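Local atomic coordinates of Sso-CP2 metallo-carboxypetidase (Sulfolobus solfataricus, PDB entry 4MMO), a protein that is a zinc-binding member of the M20 peptidase family and probably acts as a carboxypeptidase, removing residues from the C-terminal end of peptides. Residues A[175-180]-A[354-359]; A[358-363]-A[371-376]; A[199-204]-A[298-303]; A[185-190]-A[212-217]; A[33-38]-A[111-116]. All blocks are in the same frame, centred on the assembly; numbering follows the deposited sequence.

Interaction 1. Residues A[175-180]-A[354-359]; sequences IVLGVK and TVVKAM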
# COMPACT_ATOMS: atom_id res chain seq x y z
N ILE A 175 -8.67 -1.09 35.98
CA ILE A 175 -7.90 -2.23 36.44
C ILE A 175 -7.98 -3.29 35.35
O ILE A 175 -9.07 -3.71 34.96
CB ILE A 175 -8.48 -2.83 37.75
CG1 ILE A 175 -8.70 -1.74 38.80
CG2 ILE A 175 -7.57 -3.92 38.29
CD1 ILE A 175 -7.46 -1.05 39.28
N VAL A 176 -6.82 -3.71 34.86
CA VAL A 176 -6.76 -4.61 33.71
C VAL A 176 -6.02 -5.89 34.07
O VAL A 176 -4.86 -5.86 34.47
CB VAL A 176 -6.10 -3.91 32.52
CG1 VAL A 176 -6.19 -4.77 31.27
CG2 VAL A 176 -6.75 -2.54 32.29
N LEU A 177 -6.71 -7.02 33.91
CA LEU A 177 -6.22 -8.30 34.41
C LEU A 177 -5.60 -9.17 33.32
O LEU A 177 -5.53 -10.39 33.47
CB LEU A 177 -7.38 -9.07 35.05
CG LEU A 177 -8.21 -8.30 36.07
CD1 LEU A 177 -9.25 -9.21 36.70
CD2 LEU A 177 -7.32 -7.69 37.15
N GLY A 178 -5.15 -8.56 32.23
CA GLY A 178 -4.55 -9.33 31.16
C GLY A 178 -4.33 -8.57 29.87
O GLY A 178 -4.52 -7.36 29.80
N VAL A 179 -3.91 -9.30 28.84
CA VAL A 179 -3.68 -8.73 27.52
C VAL A 179 -3.96 -9.76 26.44
O VAL A 179 -3.87 -10.97 26.68
CB VAL A 179 -2.23 -8.26 27.34
CG1 VAL A 179 -1.90 -7.15 28.32
CG2 VAL A 179 -1.26 -9.43 27.52
N LYS A 180 -4.28 -9.29 25.24
CA LYS A 180 -4.32 -10.17 24.09
C LYS A 180 -2.90 -10.43 23.62
O LYS A 180 -2.01 -9.61 23.84
CB LYS A 180 -5.14 -9.54 22.96
CG LYS A 180 -6.64 -9.53 23.23
CD LYS A 180 -7.42 -9.22 21.97
CE LYS A 180 -8.89 -9.00 22.24
NZ LYS A 180 -9.64 -8.70 20.98
N THR A 354 -4.43 -10.80 45.83
CA THR A 354 -4.29 -9.68 46.75
C THR A 354 -3.78 -8.42 46.03
O THR A 354 -4.18 -7.30 46.37
CB THR A 354 -3.35 -10.02 47.91
OG1 THR A 354 -2.12 -10.55 47.39
CG2 THR A 354 -3.99 -11.04 48.83
N VAL A 355 -2.90 -8.59 45.04
CA VAL A 355 -2.37 -7.43 44.34
C VAL A 355 -3.52 -6.72 43.62
O VAL A 355 -3.60 -5.49 43.64
CB VAL A 355 -1.20 -7.78 43.36
CG1 VAL A 355 -1.67 -8.64 42.19
CG2 VAL A 355 -0.55 -6.50 42.85
N VAL A 356 -4.43 -7.49 43.04
CA VAL A 356 -5.59 -6.89 42.38
C VAL A 356 -6.48 -6.21 43.41
O VAL A 356 -6.92 -5.08 43.21
CB VAL A 356 -6.40 -7.93 41.57
CG1 VAL A 356 -7.72 -7.34 41.09
CG2 VAL A 356 -5.59 -8.42 40.38
N LYS A 357 -6.73 -6.91 44.51
CA LYS A 357 -7.58 -6.38 45.57
C LYS A 357 -7.01 -5.07 46.10
O LYS A 357 -7.72 -4.08 46.18
CB LYS A 357 -7.70 -7.40 46.72
CG LYS A 357 -8.71 -8.50 46.45
CD LYS A 357 -8.57 -9.64 47.44
CE LYS A 357 -9.84 -10.46 47.55
NZ LYS A 357 -9.68 -11.63 48.46
N ALA A 358 -5.72 -5.08 46.44
CA ALA A 358 -5.05 -3.87 46.91
C ALA A 358 -5.18 -2.73 45.90
O ALA A 358 -5.28 -1.56 46.27
CB ALA A 358 -3.59 -4.16 47.19
N MET A 359 -5.19 -3.09 44.63
CA MET A 359 -5.27 -2.10 43.56
C MET A 359 -6.68 -1.51 43.45
O MET A 359 -6.86 -0.30 43.32
CB MET A 359 -4.85 -2.75 42.24
CG MET A 359 -4.41 -1.78 41.18
SD MET A 359 -2.90 -0.85 41.55
CE MET A 359 -1.64 -2.09 41.34
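I175 and L177 meet V356 and M359 purely through aliphatic groups; no hydrogen bond joins segments 175-180 and 354-359. The outermost carbon of I175, CD1, lies 3.7 Å from CG of M359, the two side chains slanting across one another. I175 reaches out because its CG1 stands beside the backbone N (chi1 -50°) and then bends again toward the helix. M359 leaves the helix pointing at the strand, but folds back at its second and third torsions, so the methylene CG does the touching while the sulfur and CE are carried elsewhere. A flexible methionine suits this place, since its CG can lie on I175 while the bent end turns away from the segment.

The second apolar pair is L177 with V356. CD2 of L177 fits against both methyls of the valine, 3.7 Å from CG2 and 4.0 Å from CG1, with the side chains crossing at about a right angle. A looser approach of 4.4 Å between I175 CG2 and V356 CG1 connects the two pairs.

Hydrogen bonds of these backbones run to other parts of the chain. The backbone of I175 bonds to Q372 and I374, while L177 O accepts from the hydroxyl of T349, where the chain breaks strand character before entering strand 178-190.

I175 and L177 lie at the passage from the catalytic domain to the antiparallel sheet of the dimerisation domain. V396 of strand 395-396 touches I175, V356 and M359, I161 of strand 159-161 also meets M359, and F430 of helix 417-433 packs on V355, A358 and M359.

Interaction 2. Residues A[358-363]-A[371-376]; sequences AMIESA and PQVIPN
The five-membered ring of P371 meets helix residues I360 and A363 through its CG corner, and the flat peptide group it approaches is that of I360. CG sits 3.5 Å from the carbonyl O of I360, a van der Waals contact between a ring methylene and the helix backbone. The same CG lies 3.8 Å from CB of A363, one helical turn further on, and a little farther, 4.3 Å, from CG2 of I360. The corner therefore rests in the shallow depression between residues i and i+3. The small A363 lets the ring corner come close to the helix, and the rigid proline, having no rotatable side chain, gives up little freedom by settling there.

The other meeting is between branched aliphatic chains. I360 holds CG1 beside its backbone N (chi1 -71°) and continues extended (chi2 175°), which carries CD1 out to 4.0 Å from CG2 of V373. The two side chains cross at about a right angle. Beta-branched V373 suits a strand and offers a methyl with few conformations to lose.

I175 of the adjacent strand touches both P371 and V373, extending the apolar surface beneath the helix. Here a helix packs back on the strand that follows it after a short connection, with strand 372-374 paired in parallel to strand 174-176, as befits the alpha/beta catalytic domain of M20 peptidases.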
# COMPACT_ATOMS: atom_id res chain seq x y z
N ALA A 358 -5.72 -5.08 46.44
CA ALA A 358 -5.05 -3.87 46.91
C ALA A 358 -5.18 -2.73 45.90
O ALA A 358 -5.28 -1.56 46.27
CB ALA A 358 -3.59 -4.16 47.19
N MET A 359 -5.19 -3.09 44.63
CA MET A 359 -5.27 -2.10 43.56
C MET A 359 -6.68 -1.51 43.45
O MET A 359 -6.86 -0.30 43.32
CB MET A 359 -4.85 -2.75 42.24
CG MET A 359 -4.41 -1.78 41.18
SD MET A 359 -2.90 -0.85 41.55
CE MET A 359 -1.64 -2.09 41.34
N ILE A 360 -7.69 -2.37 43.50
CA ILE A 360 -9.09 -1.93 43.48
C ILE A 360 -9.41 -1.01 44.66
O ILE A 360 -10.06 0.03 44.50
CB ILE A 360 -10.06 -3.13 43.49
CG1 ILE A 360 -10.01 -3.84 42.14
CG2 ILE A 360 -11.50 -2.68 43.81
CD1 ILE A 360 -10.84 -5.11 42.06
N GLU A 361 -8.98 -1.39 45.86
CA GLU A 361 -9.34 -0.65 47.06
C GLU A 361 -8.62 0.71 47.10
O GLU A 361 -9.22 1.72 47.45
CB GLU A 361 -9.03 -1.48 48.31
CG GLU A 361 -9.42 -0.82 49.63
CD GLU A 361 -9.07 -1.65 50.86
OE1 GLU A 361 -8.69 -1.06 51.89
OE2 GLU A 361 -9.15 -2.90 50.79
N SER A 362 -7.34 0.72 46.74
CA SER A 362 -6.58 1.96 46.71
C SER A 362 -7.15 2.94 45.68
O SER A 362 -7.24 4.14 45.93
CB SER A 362 -5.10 1.69 46.42
OG SER A 362 -4.94 0.97 45.21
N ALA A 363 -7.53 2.41 44.52
CA ALA A 363 -8.07 3.26 43.46
C ALA A 363 -9.35 3.92 43.94
O ALA A 363 -9.60 5.10 43.69
CB ALA A 363 -8.33 2.44 42.21
N PRO A 371 -13.78 1.67 40.56
CA PRO A 371 -12.82 1.26 39.53
C PRO A 371 -13.43 0.30 38.51
O PRO A 371 -14.17 -0.60 38.88
CB PRO A 371 -11.73 0.53 40.33
CG PRO A 371 -11.85 1.05 41.71
CD PRO A 371 -13.31 1.31 41.91
N GLN A 372 -13.12 0.51 37.23
CA GLN A 372 -13.61 -0.35 36.17
C GLN A 372 -12.61 -1.47 35.90
O GLN A 372 -11.46 -1.22 35.56
CB GLN A 372 -13.88 0.47 34.91
CG GLN A 372 -14.89 1.59 35.12
CD GLN A 372 -16.23 1.07 35.60
OE1 GLN A 372 -16.92 0.33 34.89
NE2 GLN A 372 -16.60 1.43 36.83
N VAL A 373 -13.07 -2.70 36.06
CA VAL A 373 -12.22 -3.88 36.00
C VAL A 373 -12.55 -4.68 34.75
O VAL A 373 -13.69 -5.11 34.57
CB VAL A 373 -12.46 -4.79 37.24
CG1 VAL A 373 -11.46 -5.94 37.28
CG2 VAL A 373 -12.37 -3.98 38.52
N ILE A 374 -11.56 -4.87 33.87
CA ILE A 374 -11.75 -5.69 32.68
C ILE A 374 -10.77 -6.86 32.68
O ILE A 374 -9.67 -6.75 33.23
CB ILE A 374 -11.60 -4.87 31.39
CG1 ILE A 374 -10.27 -4.11 31.37
CG2 ILE A 374 -12.76 -3.90 31.26
CD1 ILE A 374 -9.97 -3.42 30.05
N PRO A 375 -11.17 -8.00 32.09
CA PRO A 375 -10.34 -9.21 32.17
C PRO A 375 -9.05 -9.11 31.35
O PRO A 375 -8.09 -9.84 31.63
CB PRO A 375 -11.26 -10.29 31.60
CG PRO A 375 -12.18 -9.57 30.69
CD PRO A 375 -12.39 -8.21 31.30
N ASN A 376 -9.03 -8.22 30.36
CA ASN A 376 -7.83 -7.98 29.56
C ASN A 376 -8.04 -6.77 28.66
O ASN A 376 -9.17 -6.39 28.37
CB ASN A 376 -7.49 -9.20 28.69
CG ASN A 376 -8.59 -9.54 27.71
OD1 ASN A 376 -9.50 -10.31 28.02
ND2 ASN A 376 -8.51 -8.97 26.51

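Interaction 3. Residues A[199-204]-A[298-303]; sequences SNAPLV and TIVPHR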
# COMPACT_ATOMS: atom_id res chain seq x y z
N SER A 199 1.29 -4.58 -20.94
CA SER A 199 0.98 -5.24 -22.20
C SER A 199 1.47 -6.70 -22.20
O SER A 199 1.00 -7.52 -23.00
CB SER A 199 1.60 -4.48 -23.37
OG SER A 199 3.01 -4.43 -23.25
N ASN A 200 2.40 -7.02 -21.31
CA ASN A 200 2.89 -8.39 -21.15
C ASN A 200 2.05 -9.25 -20.21
O ASN A 200 2.35 -10.42 -20.00
CB ASN A 200 4.33 -8.37 -20.65
CG ASN A 200 5.29 -7.78 -21.65
OD1 ASN A 200 5.68 -8.44 -22.61
ND2 ASN A 200 5.68 -6.53 -21.43
N ALA A 201 0.99 -8.66 -19.65
CA ALA A 201 0.19 -9.33 -18.61
C ALA A 201 -0.25 -10.76 -18.95
O ALA A 201 -0.31 -11.61 -18.06
CB ALA A 201 -1.03 -8.48 -18.26
N PRO A 202 -0.57 -11.04 -20.23
CA PRO A 202 -0.99 -12.41 -20.54
C PRO A 202 0.12 -13.46 -20.39
O PRO A 202 -0.19 -14.65 -20.31
CB PRO A 202 -1.43 -12.32 -22.01
CG PRO A 202 -1.72 -10.88 -22.24
CD PRO A 202 -0.76 -10.13 -21.37
N LEU A 203 1.37 -13.02 -20.33
CA LEU A 203 2.51 -13.94 -20.31
C LEU A 203 2.99 -14.32 -18.90
O LEU A 203 3.72 -15.30 -18.74
CB LEU A 203 3.69 -13.33 -21.08
CG LEU A 203 3.45 -12.91 -22.53
CD1 LEU A 203 4.76 -12.50 -23.17
CD2 LEU A 203 2.78 -14.02 -23.33
N VAL A 204 2.59 -13.55 -17.90
CA VAL A 204 3.12 -13.72 -16.55
C VAL A 204 2.04 -13.68 -15.47
O VAL A 204 0.92 -13.24 -15.71
CB VAL A 204 4.14 -12.62 -16.22
CG1 VAL A 204 5.36 -12.74 -17.13
CG2 VAL A 204 3.51 -11.24 -16.34
N THR A 298 0.99 2.14 -16.34
CA THR A 298 0.55 0.78 -16.62
C THR A 298 1.71 -0.22 -16.58
O THR A 298 2.61 -0.19 -17.41
CB THR A 298 -0.20 0.70 -17.97
OG1 THR A 298 -0.46 -0.66 -18.30
CG2 THR A 298 0.61 1.36 -19.09
N ILE A 299 1.68 -1.10 -15.58
CA ILE A 299 2.73 -2.09 -15.40
C ILE A 299 2.23 -3.38 -14.76
O ILE A 299 1.18 -3.40 -14.12
CB ILE A 299 3.85 -1.55 -14.48
CG1 ILE A 299 3.25 -0.98 -13.19
CG2 ILE A 299 4.67 -0.49 -15.19
CD1 ILE A 299 4.23 -0.91 -12.03
N VAL A 300 2.99 -4.45 -14.95
CA VAL A 300 2.89 -5.61 -14.08
C VAL A 300 3.99 -5.47 -13.04
O VAL A 300 5.17 -5.56 -13.38
CB VAL A 300 3.10 -6.95 -14.82
CG1 VAL A 300 2.86 -8.12 -13.88
CG2 VAL A 300 2.18 -7.04 -16.02
N PRO A 301 3.63 -5.23 -11.76
CA PRO A 301 4.71 -5.09 -10.78
C PRO A 301 5.38 -6.43 -10.53
O PRO A 301 4.75 -7.47 -10.76
CB PRO A 301 3.98 -4.61 -9.52
CG PRO A 301 2.62 -4.16 -9.99
CD PRO A 301 2.31 -5.07 -11.13
N HIS A 302 6.63 -6.43 -10.09
CA HIS A 302 7.35 -7.68 -9.86
C HIS A 302 7.30 -8.07 -8.39
O HIS A 302 7.60 -9.21 -8.04
CB HIS A 302 8.80 -7.57 -10.36
CG HIS A 302 9.66 -6.66 -9.55
ND1 HIS A 302 10.34 -7.08 -8.43
CD2 HIS A 302 9.95 -5.34 -9.70
CE1 HIS A 302 11.02 -6.06 -7.92
NE2 HIS A 302 10.79 -5.00 -8.67
N ARG A 303 6.90 -7.12 -7.55
CA ARG A 303 6.93 -7.31 -6.11
C ARG A 303 5.63 -6.86 -5.45
O ARG A 303 5.04 -5.86 -5.84
CB ARG A 303 8.12 -6.53 -5.53
CG ARG A 303 8.55 -6.95 -4.14
CD ARG A 303 9.87 -6.29 -3.78
NE ARG A 303 10.21 -6.46 -2.36
CZ ARG A 303 10.96 -7.44 -1.87
NH1 ARG A 303 11.47 -8.38 -2.66
NH2 ARG A 303 11.20 -7.49 -0.56
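The loop between strand 196-197 and helix 207-218, part of the dimerisation domain, packs through A201 and V204 against V300 at the start of strand 299-312. V300 is the hub, and its two methyls divide the work. CG2 lies over the backbone of A201, 4.0 Å from CA and 4.2 Å from CB. CG1, set anti to the backbone N (chi1 -175°), instead meets CG2 of V204 at 4.0 Å. That methyl of V204 occupies the crowded position between its own N and carbonyl carbon, the position from which it reaches V300. Alanine suits this place, because the bare CB of A201 lets the valine approach the main chain itself.

Residues 199-203 have helical backbone angles, and L203 N bonds to N200 O at 2.8 Å, bringing A201 and V204 round to the same partner. Beyond them lies the second subunit: F261 of that subunit packs on V204, while D285 and N283 of it bond to the backbone of I299.

No polar bond crosses between the two segments. Such methyl contacts exclude water but carry little direction, so the strand's alignment probably depends more on backbone bonds such as that of V300 with L196.

Interaction 4. Residues A[185-190]-A[212-217]; sequences VELVLD and AKIIST. With SO4 (sulfate ion), chain G.
L187 reaches I214 and I215 because its CG stands beside the backbone N (chi1 -58°) and CD1 points straight out, anti to CA. That one methyl touches two residues: CG2 of I214 at 4.2 Å and CG2 of I215 at 4.4 Å. The isoleucines differ in first torsion, CG2 being anti to the backbone N in I214 but beside it in I215, so both methyls converge on the leucine. A leucine suits the strand, long enough for CD1 to reach both isoleucines though the CA atoms of L187 and I215 are 9.3 Å apart.

Helix 207-218 lies on one face of the antiparallel sheet, beside helix 318-331, whose L329 touches L187 and I214. Such a two-layer alpha/beta build is as expected of an M20 dimerisation domain.

Another flank of the helix packs A212 on A212 of the second subunit. K213 bends at its last torsion (chi4 -59°) to give NZ to O1 of a sulfate at 2.9 Å, probably from the crystallisation liquor, and to S216 O and V219 O of the second subunit. A methionine in place of K213 would probably cost those two carbonyls this donor and the sulfate its neighbouring positive charge, though M221 N of the second subunit also bonds it. S216 OG bonds back to A212 O at 2.8 Å, 29° out of the carbonyl plane, while S216 N reaches that oxygen from the opposite face.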
# COMPACT_ATOMS: atom_id res chain seq x y z
N VAL A 185 3.27 -10.42 11.09
CA VAL A 185 3.75 -11.19 9.95
C VAL A 185 3.82 -10.31 8.71
O VAL A 185 2.95 -9.47 8.48
CB VAL A 185 2.83 -12.40 9.67
CG1 VAL A 185 3.19 -13.06 8.34
CG2 VAL A 185 2.93 -13.40 10.80
N GLU A 186 4.88 -10.50 7.93
CA GLU A 186 5.00 -9.85 6.63
C GLU A 186 5.10 -10.90 5.54
O GLU A 186 5.93 -11.81 5.62
CB GLU A 186 6.22 -8.94 6.59
CG GLU A 186 6.45 -8.36 5.20
CD GLU A 186 7.35 -7.14 5.22
OE1 GLU A 186 8.34 -7.14 5.98
OE2 GLU A 186 7.05 -6.18 4.47
N LEU A 187 4.24 -10.79 4.53
CA LEU A 187 4.28 -11.67 3.38
C LEU A 187 4.87 -10.90 2.21
O LEU A 187 4.51 -9.75 1.99
CB LEU A 187 2.87 -12.14 3.00
CG LEU A 187 2.08 -12.88 4.08
CD1 LEU A 187 0.72 -13.28 3.54
CD2 LEU A 187 2.85 -14.10 4.57
N VAL A 188 5.78 -11.53 1.48
CA VAL A 188 6.42 -10.90 0.34
C VAL A 188 6.44 -11.83 -0.86
O VAL A 188 6.78 -13.01 -0.74
CB VAL A 188 7.86 -10.47 0.66
CG1 VAL A 188 8.48 -9.73 -0.52
CG2 VAL A 188 7.89 -9.58 1.90
N LEU A 189 6.06 -11.29 -2.02
CA LEU A 189 6.20 -11.98 -3.29
C LEU A 189 7.13 -11.16 -4.16
O LEU A 189 7.02 -9.94 -4.21
CB LEU A 189 4.84 -12.14 -3.98
CG LEU A 189 3.77 -12.95 -3.27
CD1 LEU A 189 2.50 -12.97 -4.10
CD2 LEU A 189 4.25 -14.36 -2.99
N ASP A 190 8.05 -11.84 -4.84
CA ASP A 190 8.94 -11.19 -5.78
C ASP A 190 9.12 -12.11 -6.98
O ASP A 190 9.76 -13.16 -6.87
CB ASP A 190 10.29 -10.88 -5.12
CG ASP A 190 11.05 -9.79 -5.84
OD1 ASP A 190 10.95 -9.71 -7.08
OD2 ASP A 190 11.74 -8.99 -5.16
N ALA A 212 -3.24 -10.61 -3.11
CA ALA A 212 -4.60 -10.22 -2.74
C ALA A 212 -5.46 -11.47 -2.56
O ALA A 212 -6.28 -11.53 -1.65
CB ALA A 212 -5.21 -9.32 -3.81
N LYS A 213 -5.26 -12.45 -3.42
CA LYS A 213 -6.01 -13.69 -3.34
C LYS A 213 -5.63 -14.46 -2.08
O LYS A 213 -6.49 -15.04 -1.42
CB LYS A 213 -5.80 -14.54 -4.59
CG LYS A 213 -6.89 -14.36 -5.63
CD LYS A 213 -6.45 -14.80 -7.02
CE LYS A 213 -7.51 -14.46 -8.07
NZ LYS A 213 -8.83 -15.09 -7.78
N ILE A 214 -4.34 -14.46 -1.75
CA ILE A 214 -3.84 -15.16 -0.57
C ILE A 214 -4.47 -14.62 0.70
O ILE A 214 -5.05 -15.37 1.49
CB ILE A 214 -2.30 -15.03 -0.46
CG1 ILE A 214 -1.61 -15.87 -1.55
CG2 ILE A 214 -1.80 -15.46 0.93
CD1 ILE A 214 -1.76 -17.37 -1.40
N ILE A 215 -4.37 -13.31 0.92
CA ILE A 215 -4.90 -12.71 2.14
C ILE A 215 -6.42 -12.84 2.20
O ILE A 215 -7.00 -12.84 3.28
CB ILE A 215 -4.46 -11.24 2.32
CG1 ILE A 215 -4.93 -10.39 1.14
CG2 ILE A 215 -2.95 -11.16 2.48
CD1 ILE A 215 -4.61 -8.91 1.28
N SER A 216 -7.06 -12.96 1.04
CA SER A 216 -8.50 -13.16 0.99
C SER A 216 -8.92 -14.51 1.58
O SER A 216 -10.05 -14.65 2.05
CB SER A 216 -9.02 -13.03 -0.45
OG SER A 216 -8.93 -11.70 -0.90
N THR A 217 -8.02 -15.49 1.55
CA THR A 217 -8.34 -16.82 2.06
C THR A 217 -8.27 -16.88 3.58
O THR A 217 -8.78 -17.82 4.19
CB THR A 217 -7.39 -17.91 1.49
OG1 THR A 217 -6.05 -17.65 1.93
CG2 THR A 217 -7.43 -17.93 -0.04
S SO4 G . -9.71 -18.80 -8.37
O1 SO4 G . -8.57 -17.94 -8.08
O2 SO4 G . -10.02 -19.59 -7.18
O3 SO4 G . -10.87 -17.99 -8.72
O4 SO4 G . -9.38 -19.69 -9.48

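Interaction 5. Residues A[33-38]-A[111-116]; sequences ETVEKL and ARLFAI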
# COMPACT_ATOMS: atom_id res chain seq x y z
N GLU A 33 20.30 7.03 36.87
CA GLU A 33 20.82 8.02 37.82
C GLU A 33 19.71 8.57 38.70
O GLU A 33 19.89 8.76 39.90
CB GLU A 33 21.50 9.16 37.06
CG GLU A 33 22.80 8.77 36.38
CD GLU A 33 23.26 9.78 35.35
OE1 GLU A 33 22.78 10.93 35.39
OE2 GLU A 33 24.10 9.42 34.50
N THR A 34 18.56 8.83 38.09
CA THR A 34 17.42 9.38 38.79
C THR A 34 16.90 8.41 39.85
O THR A 34 16.53 8.82 40.95
CB THR A 34 16.30 9.73 37.80
OG1 THR A 34 16.81 10.64 36.82
CG2 THR A 34 15.12 10.36 38.52
N VAL A 35 16.87 7.12 39.52
CA VAL A 35 16.42 6.11 40.46
C VAL A 35 17.31 6.11 41.70
O VAL A 35 16.82 6.10 42.83
CB VAL A 35 16.40 4.70 39.82
CG1 VAL A 35 16.25 3.60 40.88
CG2 VAL A 35 15.27 4.59 38.81
N GLU A 36 18.62 6.14 41.47
CA GLU A 36 19.59 6.16 42.56
C GLU A 36 19.44 7.41 43.41
O GLU A 36 19.50 7.35 44.64
CB GLU A 36 21.01 6.08 42.01
CG GLU A 36 21.31 4.78 41.28
CD GLU A 36 22.72 4.71 40.75
OE1 GLU A 36 23.25 5.75 40.29
OE2 GLU A 36 23.32 3.61 40.79
N LYS A 37 19.23 8.54 42.75
CA LYS A 37 19.06 9.82 43.44
C LYS A 37 17.84 9.78 44.35
O LYS A 37 17.92 10.11 45.54
CB LYS A 37 18.92 10.95 42.43
CG LYS A 37 18.68 12.33 43.03
CD LYS A 37 18.13 13.28 41.98
CE LYS A 37 17.77 14.63 42.58
NZ LYS A 37 18.98 15.40 42.98
N LEU A 38 16.70 9.37 43.79
CA LEU A 38 15.43 9.46 44.49
C LEU A 38 15.27 8.41 45.60
O LEU A 38 14.77 8.73 46.67
CB LEU A 38 14.27 9.33 43.49
CG LEU A 38 14.16 10.45 42.46
CD1 LEU A 38 13.05 10.14 41.46
CD2 LEU A 38 13.90 11.79 43.12
N ALA A 111 5.52 8.70 38.57
CA ALA A 111 4.60 8.76 39.70
C ALA A 111 4.92 7.63 40.68
O ALA A 111 5.09 7.87 41.88
CB ALA A 111 3.16 8.65 39.22
N ARG A 112 5.03 6.42 40.16
CA ARG A 112 5.33 5.25 40.98
C ARG A 112 6.64 5.43 41.75
O ARG A 112 6.74 5.05 42.91
CB ARG A 112 5.40 3.99 40.12
CG ARG A 112 4.07 3.59 39.52
CD ARG A 112 4.22 2.36 38.64
NE ARG A 112 2.94 1.88 38.14
CZ ARG A 112 2.79 0.84 37.33
NH1 ARG A 112 3.85 0.16 36.92
NH2 ARG A 112 1.58 0.48 36.93
N LEU A 113 7.64 6.00 41.08
CA LEU A 113 8.95 6.23 41.69
C LEU A 113 8.85 7.18 42.88
O LEU A 113 9.48 6.96 43.91
CB LEU A 113 9.93 6.82 40.67
CG LEU A 113 10.95 5.88 40.03
CD1 LEU A 113 11.80 6.66 39.04
CD2 LEU A 113 11.84 5.22 41.07
N PHE A 114 8.07 8.25 42.72
CA PHE A 114 7.94 9.24 43.77
C PHE A 114 7.08 8.71 44.92
O PHE A 114 7.27 9.11 46.07
CB PHE A 114 7.40 10.55 43.21
CG PHE A 114 8.47 11.45 42.65
CD1 PHE A 114 9.30 12.16 43.50
CD2 PHE A 114 8.67 11.55 41.28
CE1 PHE A 114 10.30 12.97 43.00
CE2 PHE A 114 9.67 12.36 40.77
CZ PHE A 114 10.48 13.07 41.63
N ALA A 115 6.14 7.81 44.63
CA ALA A 115 5.37 7.15 45.68
C ALA A 115 6.31 6.33 46.56
O ALA A 115 6.25 6.41 47.79
CB ALA A 115 4.29 6.26 45.09
N ILE A 116 7.18 5.54 45.93
CA ILE A 116 8.12 4.70 46.66
C ILE A 116 9.02 5.57 47.52
O ILE A 116 9.30 5.23 48.67
CB ILE A 116 8.97 3.85 45.70
CG1 ILE A 116 8.08 2.86 44.95
CG2 ILE A 116 10.06 3.08 46.46
CD1 ILE A 116 8.76 2.17 43.78
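L38 sets one methyl over the ring of F114 and the other at its rim. CD1 stands over one face in a CH-pi contact, 4.2 Å from the centroid and 22° off the ring normal, while CD2 approaches the rim at 3.8 Å from CE1. CG beside the backbone N (chi1 -64°) directs the fork at the ring. L38 CD1 also lies 4.4 Å from CD1 of L113, which in turn comes within 4.0 Å of CG2 of V35; valine and leucine cross at about a right angle. Without the isobutyl group of L38, as in an alanine here, the F114 face is likely to lose its methyl cover and a gap would probably open beside L113.

Helices 24-39 and 102-121 run side by side in nearly the same direction, their local axes 24° apart and 10.6 Å at closest approach, on the central mixed sheet of the alpha/beta catalytic domain. V35 and L38, one turn apart, form the apolar stripe of the first helix; adjacent L113 and F114 answer from the second.

Beneath them, Y133 of strand 128-134 touches both V35 and L113, and L131 also meets L113. On another flank E4 and T7 of helix 3-12 and Y420 of helix 417-433 pack on F114.

Interactions 1 and 2 form one patch, their centres 6 Å apart: both use helix 354-367, and their strands 174-176 and 372-374 are neighbours in one parallel sheet, probably hydrogen-bonded from I175 N to Q372 O at 2.8 Å. Interaction 1 is near the zinc site, the M359 side chain being about 11 Å from that of zinc ligand E163. Interaction 5 belongs to the same catalytic domain, its centre 23 Å from that of interaction 1. Interactions 3 and 4 lie in the dimerisation domain, against the second subunit, and are tied by a salt bridge of 2.6 Å from R303 NH1 to D190 OD2. Strand 178-190 connects the domains, interactions 1 and 4 lying 38 Å apart between centres.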